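Transcriptional regulator, GntR family (Ralstonia eutropha, PDB 3IHU) probably binds DNA through an N-terminal winged helix-turn-helix domain and regulates transcription, with a helical FCD domain following it. Local coordinates at residues R80-A94 with P162-R174. Residues are numbered along the deposited sequence; the frame is centred on the assembly and turned at random. Where two conformers were deposited one is given.
Sequences RRLSLQETLDVLDVA and PTIHMPIVHAQHR
Helix 84-94 crosses the short helix 167-172 at -128° with axes 10.6 Å apart, and the extended residues 80-82 pass the latter's side, bringing Leu82 onto Gln172. There the Gln172 amide reads the backbone of Leu82 like a peptide group. OE1 of Gln172 takes the N-H of Leu82 on an in-plane lone pair at 2.8 Å and nearly straight (171°), while NE2 of Gln172 donates to Leu82 O at 2.7 Å. The extended chain, with CG opposite the backbone N (chi1 -174°), delivers both amide atoms. Leu82 O also accepts from a water that lies in the ring plane at the edge of His173, 2.8 Å from its NE2, and hydrogen-bonds Thr87 OG1.

Next to these bonds the contact turns apolar. Leu82 CG meets Ile168 CG2 at 3.9 Å, and CG2 of Val169 meets methyls of Leu82, Thr87 and Val90. Selenomethionine Met166, at the break between helices 155-165 and 167-172, runs past Val90; in the conformer described, one of two, its CG lies 3.8 Å from Val90 CG1 and a bend at the selenium brings CE toward Ala94 CB. Ser83 and Glu86 close the N-terminus of helix 84-94 with a capping box, and Glu86 also pairs with Arg80. The arrangement joins the linker after wing strand 77-79 and the first FCD helix to helices 155-165 and 167-172, consistent with the two-domain architecture of FCD-type GntR regulators.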
ATOM      1  N   ARG A  80      12.482   2.046   9.033  1.00 19.35           N
ATOM      2  CA  ARG A  80      13.572   1.577   8.152  1.00 21.00           C
ATOM      3  C   ARG A  80      13.720   2.472   6.905  1.00 20.97           C
ATOM      4  O   ARG A  80      12.761   3.101   6.468  1.00 20.34           O
ATOM      5  CB  ARG A  80      13.327   0.115   7.745  1.00 21.82           C
ATOM      6  CG  ARG A  80      13.564  -0.844   8.920  1.00 25.79           C
ATOM      7  CD  ARG A  80      13.576  -2.339   8.486  1.00 29.56           C
ATOM      8  NE  ARG A  80      14.741  -2.633   7.666  1.00 31.73           N
ATOM      9  CZ  ARG A  80      14.701  -3.208   6.470  1.00 37.15           C
ATOM     10  NH1 ARG A  80      13.542  -3.619   5.942  1.00 39.13           N
ATOM     11  NH2 ARG A  80      15.831  -3.408   5.806  1.00 36.72           N
ATOM     12  N   ARG A  81      14.939   2.548   6.388  1.00 21.48           N
ATOM     13  CA  ARG A  81      15.211   2.987   5.025  1.00 22.46           C
ATOM     14  C   ARG A  81      15.783   1.806   4.323  1.00 21.27           C
ATOM     15  O   ARG A  81      16.600   1.119   4.907  1.00 21.66           O
ATOM     16  CB  ARG A  81      16.314   4.048   4.978  1.00 23.71           C
ATOM     17  CG  ARG A  81      15.958   5.409   5.465  1.00 27.97           C
ATOM     18  CD  ARG A  81      17.112   6.377   5.048  1.00 32.80           C
ATOM     19  NE  ARG A  81      16.869   7.757   5.508  1.00 36.43           N
ATOM     20  CZ  ARG A  81      17.314   8.277   6.652  1.00 38.29           C
ATOM     21  NH1 ARG A  81      18.052   7.564   7.493  1.00 40.15           N
ATOM     22  NH2 ARG A  81      17.029   9.531   6.965  1.00 38.78           N
ATOM     23  N   LEU A  82      15.452   1.611   3.055  1.00 20.50           N
ATOM     24  CA  LEU A  82      15.926   0.474   2.303  1.00 19.51           C
ATOM     25  C   LEU A  82      17.080   0.844   1.403  1.00 18.49           C
ATOM     26  O   LEU A  82      17.094   1.877   0.773  1.00 16.67           O
ATOM     27  CB  LEU A  82      14.779  -0.094   1.447  1.00 20.11           C
ATOM     28  CG  LEU A  82      13.478  -0.421   2.231  1.00 19.49           C
ATOM     29  CD1 LEU A  82      12.419  -1.056   1.331  1.00 20.61           C
ATOM     30  CD2 LEU A  82      13.750  -1.344   3.377  1.00 19.59           C
ATOM     31  N   SER A  83      18.021  -0.076   1.262  1.00 17.90           N
ATOM     32  CA  SER A  83      18.961   0.014   0.184  1.00 16.57           C
ATOM     33  C   SER A  83      18.269  -0.208  -1.154  1.00 15.94           C
ATOM     34  O   SER A  83      17.158  -0.701  -1.234  1.00 13.54           O
ATOM     35  CB  SER A  83      20.055  -1.028   0.374  1.00 16.14           C
ATOM     36  OG  SER A  83      19.521  -2.331   0.195  1.00 12.80           O
ATOM     37  N   LEU A  84      18.989   0.072  -2.230  1.00 15.64           N
ATOM     38  CA  LEU A  84      18.443  -0.122  -3.546  1.00 16.32           C
ATOM     39  C   LEU A  84      18.113  -1.590  -3.749  1.00 16.47           C
ATOM     40  O   LEU A  84      17.029  -1.895  -4.225  1.00 16.61           O
ATOM     41  CB  LEU A  84      19.400   0.358  -4.662  1.00 17.34           C
ATOM     42  CG  LEU A  84      18.853   0.238  -6.109  1.00 18.74           C
ATOM     43  CD1 LEU A  84      17.450   0.831  -6.258  1.00 20.96           C
ATOM     44  CD2 LEU A  84      19.824   0.917  -7.112  1.00 21.26           C
ATOM     45  N   GLN A  85      19.019  -2.482  -3.369  1.00 16.54           N
ATOM     46  CA  GLN A  85      18.801  -3.920  -3.579  1.00 17.36           C
ATOM     47  C   GLN A  85      17.577  -4.355  -2.760  1.00 16.35           C
ATOM     48  O   GLN A  85      16.799  -5.193  -3.211  1.00 15.70           O
ATOM     49  CB  GLN A  85      20.004  -4.743  -3.123  1.00 18.24           C
ATOM     50  CG  GLN A  85      19.836  -6.242  -3.360  1.00 22.05           C
ATOM     51  CD  GLN A  85      19.613  -6.535  -4.827  1.00 27.46           C
ATOM     52  OE1 GLN A  85      20.432  -6.141  -5.664  1.00 30.13           O
ATOM     53  NE2 GLN A  85      18.464  -7.151  -5.160  1.00 28.39           N
ATOM     54  N   GLU A  86      17.432  -3.789  -1.564  1.00 15.16           N
ATOM     55  CA  GLU A  86      16.346  -4.185  -0.704  1.00 16.47           C
ATOM     56  C   GLU A  86      15.012  -3.710  -1.336  1.00 16.24           C
ATOM     57  O   GLU A  86      14.021  -4.409  -1.279  1.00 14.96           O
ATOM     58  CB  GLU A  86      16.469  -3.646   0.710  1.00 16.13           C
ATOM     59  CG  GLU A  86      17.534  -4.350   1.583  1.00 20.15           C
ATOM     60  CD  GLU A  86      17.830  -3.591   2.892  1.00 23.09           C
ATOM     61  OE1 GLU A  86      17.644  -2.346   2.978  1.00 22.84           O
ATOM     62  OE2 GLU A  86      18.257  -4.254   3.856  1.00 27.27           O
ATOM     63  N   THR A  87      15.030  -2.521  -1.933  1.00 15.60           N
ATOM     64  CA  THR A  87      13.859  -2.008  -2.641  1.00 14.88           C
ATOM     65  C   THR A  87      13.500  -2.899  -3.821  1.00 14.35           C
ATOM     66  O   THR A  87      12.338  -3.260  -4.032  1.00 15.11           O
ATOM     67  CB  THR A  87      14.130  -0.527  -3.086  1.00 14.78           C
ATOM     68  OG1 THR A  87      14.327   0.271  -1.913  1.00 15.50           O
ATOM     69  CG2 THR A  87      12.987  -0.003  -3.894  1.00 15.14           C
ATOM     70  N   LEU A  88      14.486  -3.249  -4.621  1.00 14.96           N
ATOM     71  CA  LEU A  88      14.238  -4.095  -5.768  1.00 15.94           C
ATOM     72  C   LEU A  88      13.662  -5.467  -5.340  1.00 16.46           C
ATOM     73  O   LEU A  88      12.805  -6.033  -6.015  1.00 14.66           O
ATOM     74  CB  LEU A  88      15.495  -4.283  -6.580  1.00 15.22           C
ATOM     75  CG  LEU A  88      15.994  -3.010  -7.301  1.00 17.11           C
ATOM     76  CD1 LEU A  88      17.388  -3.263  -7.913  1.00 17.50           C
ATOM     77  CD2 LEU A  88      14.956  -2.562  -8.362  1.00 17.38           C
ATOM     78  N   ASP A  89      14.151  -5.974  -4.209  1.00 17.11           N
ATOM     79  CA  ASP A  89      13.670  -7.264  -3.671  1.00 16.68           C
ATOM     80  C   ASP A  89      12.222  -7.141  -3.201  1.00 16.51           C
ATOM     81  O   ASP A  89      11.418  -8.031  -3.471  1.00 15.99           O
ATOM     82  CB  ASP A  89      14.616  -7.798  -2.572  1.00 16.66           C
ATOM     83  CG  ASP A  89      15.929  -8.374  -3.119  1.00 18.16           C
ATOM     84  OD1 ASP A  89      16.133  -8.503  -4.359  1.00 22.31           O
ATOM     85  OD2 ASP A  89      16.794  -8.712  -2.277  1.00 20.44           O
ATOM     86  N   VAL A  90      11.861  -6.030  -2.527  1.00 15.99           N
ATOM     87  CA  VAL A  90      10.508  -5.770  -2.195  1.00 15.81           C
ATOM     88  C   VAL A  90       9.595  -5.676  -3.471  1.00 16.38           C
ATOM     89  O   VAL A  90       8.499  -6.199  -3.511  1.00 16.42           O
ATOM     90  CB  VAL A  90      10.367  -4.486  -1.348  1.00 16.69           C
ATOM     91  CG1 VAL A  90       8.912  -3.993  -1.325  1.00 14.64           C
ATOM     92  CG2 VAL A  90      10.958  -4.681   0.058  1.00 14.61           C
ATOM     93  N   LEU A  91      10.029  -4.958  -4.485  1.00 16.51           N
ATOM     94  CA  LEU A  91       9.239  -4.819  -5.704  1.00 15.40           C
ATOM     95  C   LEU A  91       9.058  -6.172  -6.394  1.00 14.66           C
ATOM     96  O   LEU A  91       8.079  -6.420  -7.019  1.00 14.15           O
ATOM     97  CB  LEU A  91       9.930  -3.847  -6.640  1.00 15.42           C
ATOM     98  CG  LEU A  91       9.995  -2.382  -6.178  1.00 15.16           C
ATOM     99  CD1 LEU A  91      11.008  -1.643  -7.024  1.00 16.56           C
ATOM    100  CD2 LEU A  91       8.572  -1.751  -6.261  1.00 16.86           C
ATOM    101  N   ASP A  92      10.027  -7.060  -6.254  1.00 15.12           N
ATOM    102  CA  ASP A  92       9.939  -8.401  -6.859  1.00 15.73           C
ATOM    103  C   ASP A  92       8.725  -9.161  -6.280  1.00 15.87           C
ATOM    104  O   ASP A  92       7.934  -9.780  -7.028  1.00 17.01           O
ATOM    105  CB  ASP A  92      11.230  -9.202  -6.605  1.00 15.94           C
ATOM    106  CG  ASP A  92      12.269  -9.025  -7.702  1.00 19.46           C
ATOM    107  OD1 ASP A  92      11.899  -8.499  -8.761  1.00 22.65           O
ATOM    108  OD2 ASP A  92      13.443  -9.464  -7.511  1.00 22.56           O
ATOM    109  N   VAL A  93       8.571  -9.093  -4.965  1.00 14.40           N
ATOM    110  CA  VAL A  93       7.423  -9.672  -4.308  1.00 15.28           C
ATOM    111  C   VAL A  93       6.091  -8.884  -4.594  1.00 15.84           C
ATOM    112  O   VAL A  93       5.090  -9.492  -4.902  1.00 14.27           O
ATOM    113  CB  VAL A  93       7.631  -9.694  -2.792  1.00 15.26           C
ATOM    114  CG1 VAL A  93       6.360 -10.104  -2.083  1.00 15.72           C
ATOM    115  CG2 VAL A  93       8.838 -10.654  -2.429  1.00 19.01           C
ATOM    116  N   ALA A  94       6.116  -7.552  -4.493  1.00 14.79           N
ATOM    117  CA  ALA A  94       4.955  -6.739  -4.796  1.00 15.73           C
ATOM    118  C   ALA A  94       4.460  -6.944  -6.198  1.00 14.50           C
ATOM    119  O   ALA A  94       3.278  -6.969  -6.418  1.00 16.13           O
ATOM    120  CB  ALA A  94       5.207  -5.224  -4.509  1.00 14.42           C
ATOM    121  N   PRO A 162      -0.667  -5.967   3.571  1.00 35.97           N
ATOM    122  CA  PRO A 162       0.297  -4.852   3.803  1.00 36.49           C
ATOM    123  C   PRO A 162       1.544  -4.815   2.921  1.00 37.20           C
ATOM    124  O   PRO A 162       1.998  -3.736   2.541  1.00 38.37           O
ATOM    125  CB  PRO A 162       0.673  -5.025   5.274  1.00 37.39           C
ATOM    126  CG  PRO A 162      -0.517  -5.711   5.904  1.00 36.47           C
ATOM    127  CD  PRO A 162      -1.154  -6.558   4.840  1.00 35.83           C
ATOM    128  N   THR A 163       2.120  -5.952   2.559  1.00 38.11           N
ATOM    129  CA  THR A 163       3.268  -5.918   1.657  1.00 38.40           C
ATOM    130  C   THR A 163       2.957  -5.221   0.331  1.00 37.99           C
ATOM    131  O   THR A 163       3.800  -4.510  -0.227  1.00 38.28           O
ATOM    132  CB  THR A 163       3.764  -7.325   1.307  1.00 39.10           C
ATOM    133  OG1 THR A 163       4.135  -8.003   2.519  1.00 42.33           O
ATOM    134  CG2 THR A 163       5.004  -7.234   0.343  1.00 39.70           C
ATOM    135  N   ILE A 164       1.741  -5.442  -0.165  1.00 37.41           N
ATOM    136  CA  ILE A 164       1.334  -4.952  -1.481  1.00 37.09           C
ATOM    137  C   ILE A 164       1.476  -3.450  -1.588  1.00 35.85           C
ATOM    138  O   ILE A 164       1.764  -2.920  -2.653  1.00 37.35           O
ATOM    139  CB  ILE A 164      -0.124  -5.405  -1.772  1.00 36.64           C
ATOM    140  CG1 ILE A 164      -0.136  -6.827  -2.291  1.00 37.39           C
ATOM    141  CG2 ILE A 164      -0.770  -4.529  -2.781  1.00 39.01           C
ATOM    142  CD1 ILE A 164      -1.455  -7.513  -2.130  1.00 37.19           C
ATOM    143  N   HIS A 165       1.313  -2.764  -0.474  1.00 34.85           N
ATOM    144  CA  HIS A 165       1.245  -1.295  -0.450  1.00 34.76           C
ATOM    145  C   HIS A 165       2.609  -0.598  -0.573  1.00 32.86           C
ATOM    146  O   HIS A 165       2.672   0.563  -1.003  1.00 33.21           O
ATOM    147  CB  HIS A 165       0.552  -0.844   0.856  1.00 35.14           C
ATOM    148  CG  HIS A 165      -0.864  -1.296   0.969  1.00 37.38           C
ATOM    149  ND1 HIS A 165      -1.821  -0.964   0.037  1.00 39.86           N
ATOM    150  CD2 HIS A 165      -1.498  -2.041   1.908  1.00 39.47           C
ATOM    151  CE1 HIS A 165      -2.987  -1.473   0.397  1.00 38.62           C
ATOM    152  NE2 HIS A 165      -2.813  -2.143   1.523  1.00 40.88           N
HETATM  153  N   MSE A 166       3.667  -1.298  -0.153  1.00 30.32           N
HETATM  154  CA  MSE A 166       5.047  -0.784  -0.201  0.60 28.98           C
HETATM  155  C   MSE A 166       5.258   0.590   0.400  1.00 27.95           C
HETATM  156  O   MSE A 166       5.770   1.488  -0.251  1.00 27.01           O
HETATM  157  CB  MSE A 166       5.532  -0.759  -1.642  0.60 28.49           C
HETATM  158  CG  MSE A 166       5.708  -2.075  -2.208  0.60 27.37           C
HETATM  159 SE   MSE A 166       6.520  -1.814  -3.879  0.45 25.13          SE
HETATM  160  CE  MSE A 166       4.916  -1.565  -4.966  0.60 15.28           C
ATOM    161  N   PRO A 167       4.875   0.763   1.667  1.00 27.16           N
ATOM    162  CA  PRO A 167       4.878   2.100   2.298  1.00 25.81           C
ATOM    163  C   PRO A 167       6.245   2.742   2.359  1.00 25.11           C
ATOM    164  O   PRO A 167       6.373   3.922   2.056  1.00 25.38           O
ATOM    165  CB  PRO A 167       4.303   1.843   3.712  1.00 26.25           C
ATOM    166  CG  PRO A 167       4.317   0.324   3.888  1.00 26.77           C
ATOM    167  CD  PRO A 167       4.281  -0.278   2.529  1.00 27.33           C
ATOM    168  N   ILE A 168       7.283   1.980   2.693  1.00 24.65           N
ATOM    169  CA  ILE A 168       8.625   2.555   2.718  1.00 24.55           C
ATOM    170  C   ILE A 168       9.076   2.995   1.336  1.00 22.83           C
ATOM    171  O   ILE A 168       9.520   4.123   1.189  1.00 23.98           O
ATOM    172  CB  ILE A 168       9.729   1.642   3.302  1.00 24.34           C
ATOM    173  CG1 ILE A 168       9.360   1.165   4.684  1.00 27.50           C
ATOM    174  CG2 ILE A 168      11.064   2.444   3.413  1.00 21.77           C
ATOM    175  CD1 ILE A 168       9.422   2.257   5.671  1.00 29.72           C
ATOM    176  N   VAL A 169       8.947   2.126   0.343  1.00 22.39           N
ATOM    177  CA  VAL A 169       9.261   2.448  -1.054  1.00 21.43           C
ATOM    178  C   VAL A 169       8.496   3.710  -1.511  1.00 22.16           C
ATOM    179  O   VAL A 169       9.072   4.649  -2.063  1.00 21.69           O
ATOM    180  CB  VAL A 169       8.931   1.245  -1.992  1.00 22.71           C
ATOM    181  CG1 VAL A 169       9.198   1.599  -3.459  1.00 21.63           C
ATOM    182  CG2 VAL A 169       9.733   0.037  -1.602  1.00 21.27           C
ATOM    183  N   HIS A 170       7.207   3.748  -1.230  1.00 22.91           N
ATOM    184  CA  HIS A 170       6.385   4.938  -1.555  1.00 24.31           C
ATOM    185  C   HIS A 170       7.061   6.176  -1.036  1.00 23.39           C
ATOM    186  O   HIS A 170       7.281   7.106  -1.778  1.00 23.11           O
ATOM    187  CB  HIS A 170       4.993   4.815  -0.948  1.00 25.31           C
ATOM    188  CG  HIS A 170       4.019   5.835  -1.447  1.00 28.46           C
ATOM    189  ND1 HIS A 170       4.083   7.172  -1.085  1.00 31.42           N
ATOM    190  CD2 HIS A 170       2.954   5.714  -2.272  1.00 28.74           C
ATOM    191  CE1 HIS A 170       3.102   7.832  -1.678  1.00 30.98           C
ATOM    192  NE2 HIS A 170       2.413   6.975  -2.417  1.00 32.65           N
ATOM    193  N   ALA A 171       7.421   6.174   0.247  1.00 24.67           N
ATOM    194  CA  ALA A 171       8.004   7.352   0.892  1.00 24.39           C
ATOM    195  C   ALA A 171       9.399   7.656   0.415  1.00 25.17           C
ATOM    196  O   ALA A 171       9.694   8.738  -0.070  1.00 25.57           O
ATOM    197  CB  ALA A 171       7.980   7.151   2.448  1.00 24.65           C
ATOM    198  N   GLN A 172      10.293   6.681   0.521  1.00 25.44           N
ATOM    199  CA  GLN A 172      11.693   6.907   0.226  1.00 24.50           C
ATOM    200  C   GLN A 172      11.900   7.176  -1.248  1.00 23.87           C
ATOM    201  O   GLN A 172      12.818   7.858  -1.602  1.00 23.46           O
ATOM    202  CB  GLN A 172      12.486   5.650   0.635  1.00 25.03           C
ATOM    203  CG  GLN A 172      13.967   5.724   0.539  1.00 24.56           C
ATOM    204  CD  GLN A 172      14.612   4.427   0.992  1.00 24.64           C
ATOM    205  OE1 GLN A 172      13.999   3.616   1.689  1.00 23.89           O
ATOM    206  NE2 GLN A 172      15.854   4.247   0.621  1.00 23.82           N
ATOM    207  N   HIS A 173      11.067   6.616  -2.126  1.00 23.86           N
ATOM    208  CA  HIS A 173      11.273   6.821  -3.559  1.00 23.07           C
ATOM    209  C   HIS A 173      10.268   7.771  -4.197  1.00 23.37           C
ATOM    210  O   HIS A 173      10.166   7.824  -5.437  1.00 22.60           O
ATOM    211  CB  HIS A 173      11.388   5.493  -4.283  1.00 23.08           C
ATOM    212  CG  HIS A 173      12.620   4.756  -3.906  1.00 24.08           C
ATOM    213  ND1 HIS A 173      13.849   5.037  -4.461  1.00 26.12           N
ATOM    214  CD2 HIS A 173      12.832   3.796  -2.983  1.00 26.31           C
ATOM    215  CE1 HIS A 173      14.762   4.263  -3.903  1.00 26.32           C
ATOM    216  NE2 HIS A 173      14.177   3.518  -2.985  1.00 25.00           N
ATOM    217  N   ARG A 174       9.593   8.568  -3.354  1.00 23.21           N
ATOM    218  CA  ARG A 174       8.806   9.712  -3.834  1.00 23.60           C
ATOM    219  C   ARG A 174       7.809   9.270  -4.926  1.00 23.87           C
ATOM    220  O   ARG A 174       7.806   9.826  -6.022  1.00 24.38           O
ATOM    221  CB  ARG A 174       9.747  10.834  -4.344  1.00 24.18           C
ATOM    222  CG  ARG A 174      10.503  11.610  -3.223  1.00 24.20           C
ATOM    223  CD  ARG A 174      11.436  12.709  -3.815  1.00 26.25           C
TER
HETATM  224  O   HOH W   1      16.443   2.340  -1.814  1.00 26.17           O
HETATM  225  O   HOH W   2      12.574   2.037  -0.508  1.00 32.10           O